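Phosphonate monoester hydrolase (Ruegeria pomeroyi, PDB 4UPK) belongs to the sulfatase family of the alkaline phosphatase superfamily. Local coordinates at residues 224-229 with 328-333. Sequence-based numbering, arbitrary orientation.
Sequences NMPAWA and IAHLKE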
ATOM      1  N   ASN A 224       7.506  34.101  -5.257  1.00 14.82           N
ATOM      2  CA  ASN A 224       7.728  32.949  -4.393  1.00 14.54           C
ATOM      3  C   ASN A 224       9.159  32.464  -4.249  1.00 18.61           C
ATOM      4  O   ASN A 224       9.490  31.862  -3.222  1.00 18.18           O
ATOM      5  CB  ASN A 224       6.809  31.809  -4.801  1.00 17.61           C
ATOM      6  CG  ASN A 224       5.372  32.035  -4.422  1.00 26.63           C
ATOM      7  OD1 ASN A 224       4.972  31.870  -3.267  1.00 17.65           O
ATOM      8  ND2 ASN A 224       4.563  32.376  -5.403  1.00 12.40           N
ATOM      9  N   MET A 225      10.006  32.716  -5.254  1.00 16.29           N
ATOM     10  CA  MET A 225      11.412  32.282  -5.204  1.00 16.60           C
ATOM     11  C   MET A 225      12.367  33.015  -4.267  1.00 20.16           C
ATOM     12  O   MET A 225      13.231  32.329  -3.732  1.00 21.17           O
ATOM     13  CB  MET A 225      12.008  32.046  -6.606  1.00 18.97           C
ATOM     14  CG  MET A 225      11.395  30.846  -7.337  1.00 22.91           C
ATOM     15  SD  MET A 225      11.679  29.219  -6.570  1.00 28.82           S
ATOM     16  CE  MET A 225      10.209  29.042  -5.722  1.00 26.22           C
ATOM     17  N   PRO A 226      12.250  34.357  -4.012  1.00 16.53           N
ATOM     18  CA  PRO A 226      13.213  35.039  -3.114  1.00 17.07           C
ATOM     19  C   PRO A 226      13.585  34.381  -1.786  1.00 22.05           C
ATOM     20  O   PRO A 226      14.765  34.348  -1.448  1.00 22.23           O
ATOM     21  CB  PRO A 226      12.585  36.428  -2.918  1.00 18.17           C
ATOM     22  CG  PRO A 226      11.895  36.667  -4.191  1.00 21.61           C
ATOM     23  CD  PRO A 226      11.308  35.337  -4.590  1.00 16.46           C
ATOM     24  N   ALA A 227      12.603  33.849  -1.046  1.00 20.21           N
ATOM     25  CA  ALA A 227      12.840  33.183   0.245  1.00 20.25           C
ATOM     26  C   ALA A 227      13.535  31.791   0.100  1.00 23.17           C
ATOM     27  O   ALA A 227      14.108  31.297   1.085  1.00 21.82           O
ATOM     28  CB  ALA A 227      11.539  33.062   1.019  1.00 20.56           C
ATOM     29  N   TRP A 228      13.539  31.201  -1.131  1.00 18.23           N
ATOM     30  CA  TRP A 228      14.185  29.908  -1.395  1.00 19.22           C
ATOM     31  C   TRP A 228      15.693  30.034  -1.604  1.00 26.06           C
ATOM     32  O   TRP A 228      16.401  29.022  -1.514  1.00 27.60           O
ATOM     33  CB  TRP A 228      13.523  29.151  -2.574  1.00 17.13           C
ATOM     34  CG  TRP A 228      12.302  28.382  -2.166  1.00 17.44           C
ATOM     35  CD1 TRP A 228      11.005  28.787  -2.285  1.00 20.10           C
ATOM     36  CD2 TRP A 228      12.270  27.128  -1.469  1.00 17.39           C
ATOM     37  NE1 TRP A 228      10.164  27.851  -1.728  1.00 19.43           N
ATOM     38  CE2 TRP A 228      10.913  26.811  -1.238  1.00 20.52           C
ATOM     39  CE3 TRP A 228      13.263  26.212  -1.052  1.00 18.62           C
ATOM     40  CZ2 TRP A 228      10.517  25.620  -0.614  1.00 18.80           C
ATOM     41  CZ3 TRP A 228      12.867  25.044  -0.408  1.00 19.30           C
ATOM     42  CH2 TRP A 228      11.511  24.765  -0.186  1.00 19.38           C
ATOM     43  N   ALA A 229      16.182  31.261  -1.878  1.00 23.07           N
ATOM     44  CA  ALA A 229      17.599  31.561  -2.113  1.00 24.33           C
ATOM     45  C   ALA A 229      18.451  31.152  -0.916  1.00 32.97           C
ATOM     46  O   ALA A 229      18.059  31.367   0.239  1.00 33.67           O
ATOM     47  CB  ALA A 229      17.778  33.048  -2.425  1.00 24.74           C
ATOM     48  N   ILE A 328      16.070  34.637 -15.483  1.00 14.65           N
ATOM     49  CA  ILE A 328      17.537  34.627 -15.551  1.00 14.96           C
ATOM     50  C   ILE A 328      18.101  35.786 -14.729  1.00 18.54           C
ATOM     51  O   ILE A 328      19.003  35.550 -13.937  1.00 20.14           O
ATOM     52  CB  ILE A 328      18.069  34.632 -17.032  1.00 17.77           C
ATOM     53  CG1 ILE A 328      17.610  33.383 -17.849  1.00 17.49           C
ATOM     54  CG2 ILE A 328      19.597  34.841 -17.099  1.00 18.16           C
ATOM     55  CD1 ILE A 328      17.971  31.946 -17.242  1.00 22.86           C
ATOM     56  N   ALA A 329      17.563  37.029 -14.910  1.00 14.90           N
ATOM     57  CA  ALA A 329      17.982  38.236 -14.185  1.00 15.16           C
ATOM     58  C   ALA A 329      17.886  38.040 -12.678  1.00 22.28           C
ATOM     59  O   ALA A 329      18.798  38.459 -11.968  1.00 24.82           O
ATOM     60  CB  ALA A 329      17.162  39.455 -14.616  1.00 15.34           C
ATOM     61  N   HIS A 330      16.822  37.367 -12.193  1.00 18.05           N
ATOM     62  CA  HIS A 330      16.631  37.034 -10.779  1.00 18.42           C
ATOM     63  C   HIS A 330      17.782  36.167 -10.254  1.00 22.51           C
ATOM     64  O   HIS A 330      18.243  36.392  -9.138  1.00 24.39           O
ATOM     65  CB  HIS A 330      15.293  36.291 -10.565  1.00 18.84           C
ATOM     66  CG  HIS A 330      15.114  35.774  -9.167  1.00 22.57           C
ATOM     67  ND1 HIS A 330      14.861  36.631  -8.100  1.00 24.08           N
ATOM     68  CD2 HIS A 330      15.212  34.506  -8.699  1.00 25.14           C
ATOM     69  CE1 HIS A 330      14.802  35.860  -7.026  1.00 24.37           C
ATOM     70  NE2 HIS A 330      15.001  34.574  -7.333  1.00 25.17           N
ATOM     71  N   LEU A 331      18.201  35.149 -11.028  1.00 17.45           N
ATOM     72  CA  LEU A 331      19.279  34.230 -10.650  1.00 16.00           C
ATOM     73  C   LEU A 331      20.618  34.968 -10.548  1.00 21.91           C
ATOM     74  O   LEU A 331      21.363  34.737  -9.597  1.00 23.01           O
ATOM     75  CB  LEU A 331      19.402  33.057 -11.630  1.00 14.85           C
ATOM     76  CG  LEU A 331      18.251  32.048 -11.724  1.00 17.26           C
ATOM     77  CD1 LEU A 331      18.577  31.002 -12.723  1.00 15.70           C
ATOM     78  CD2 LEU A 331      17.940  31.394 -10.381  1.00 18.87           C
ATOM     79  N   LYS A 332      20.901  35.861 -11.517  1.00 17.10           N
ATOM     80  CA  LYS A 332      22.112  36.681 -11.560  1.00 17.42           C
ATOM     81  C   LYS A 332      22.149  37.657 -10.379  1.00 23.72           C
ATOM     82  O   LYS A 332      23.179  37.764  -9.712  1.00 25.65           O
ATOM     83  CB  LYS A 332      22.214  37.447 -12.891  1.00 18.91           C
ATOM     84  CG  LYS A 332      22.222  36.526 -14.118  1.00 29.30           C
ATOM     85  CD  LYS A 332      23.299  36.891 -15.102  1.00 27.05           C
ATOM     86  CE  LYS A 332      23.321  35.949 -16.267  1.00 35.72           C
ATOM     87  NZ  LYS A 332      24.475  36.226 -17.156  1.00 51.26           N
ATOM     88  N   GLU A 333      21.024  38.345 -10.117  1.00 19.74           N
ATOM     89  CA  GLU A 333      20.848  39.320  -9.044  1.00 20.02           C
ATOM     90  C   GLU A 333      21.062  38.712  -7.671  1.00 24.45           C
ATOM     91  O   GLU A 333      21.569  39.398  -6.795  1.00 25.29           O
ATOM     92  CB  GLU A 333      19.441  39.939  -9.116  1.00 21.38           C
ATOM     93  CG  GLU A 333      19.341  41.119 -10.072  1.00 35.98           C
ATOM     94  CD  GLU A 333      18.007  41.314 -10.774  1.00 60.04           C
ATOM     95  OE1 GLU A 333      16.965  40.848 -10.250  1.00 57.85           O
ATOM     96  OE2 GLU A 333      18.008  41.944 -11.857  1.00 46.67           O
TER
HETATM   97  O   HOH W   1      15.669  32.767  -5.490  1.00 19.39           O
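His330 reaches from helix 303-333 to Met225 and Pro226, in the turn that follows helix 213-224, and carries the whole direct contact from its side. Two van der Waals touches make up the nonpolar part. Met225 meets the imidazole with the first carbon of its side chain, CB lying 4.0 Å from NE2 of His330, while the rest bends away at chi2 and chi3, and the side chain also touches Leu126 and Phe128. A long, flexible thioether suits this double task, since its root can border the histidine while its end leads elsewhere. Pro226 adds its ring: CG comes within 4.1 Å of CE1 of His330, and the two side chains cross at about a right angle. Both neighbours approach the imidazole obliquely. The histidine reaches the turn because its CG stands anti to the backbone N (chi1 173°), which sends the ring out from the helix.

The polar link runs through one water. It lies in the imidazole plane at the ring edge, hydrogen-bonded to NE2 of His330 (2.7 Å), and gives a weak hydrogen bond to Met225 O at 3.0 Å. That carbonyl also accepts Trp228 N at 2.9 Å, a bond that closes the turn, so the water joins the histidine to an oxygen already in use. Proline fits at 226 because its pyrrolidine ring holds phi near the helical value (-46°) and offers the imidazole a rigid nonpolar surface.

Ala227 N is hydrogen-bonded to OG of Ser173 of the second subunit, whose Tyr169 meets Trp228 edge-to-face, so the turn also serves the subunit interface. Within the chain, a water-bridged histidine joins the turn between helix 213-224 and strand 234-239 to the C-terminal end of helix 303-333, which leads to strand 340-346, in the alpha/beta core of the alkaline phosphatase-like fold.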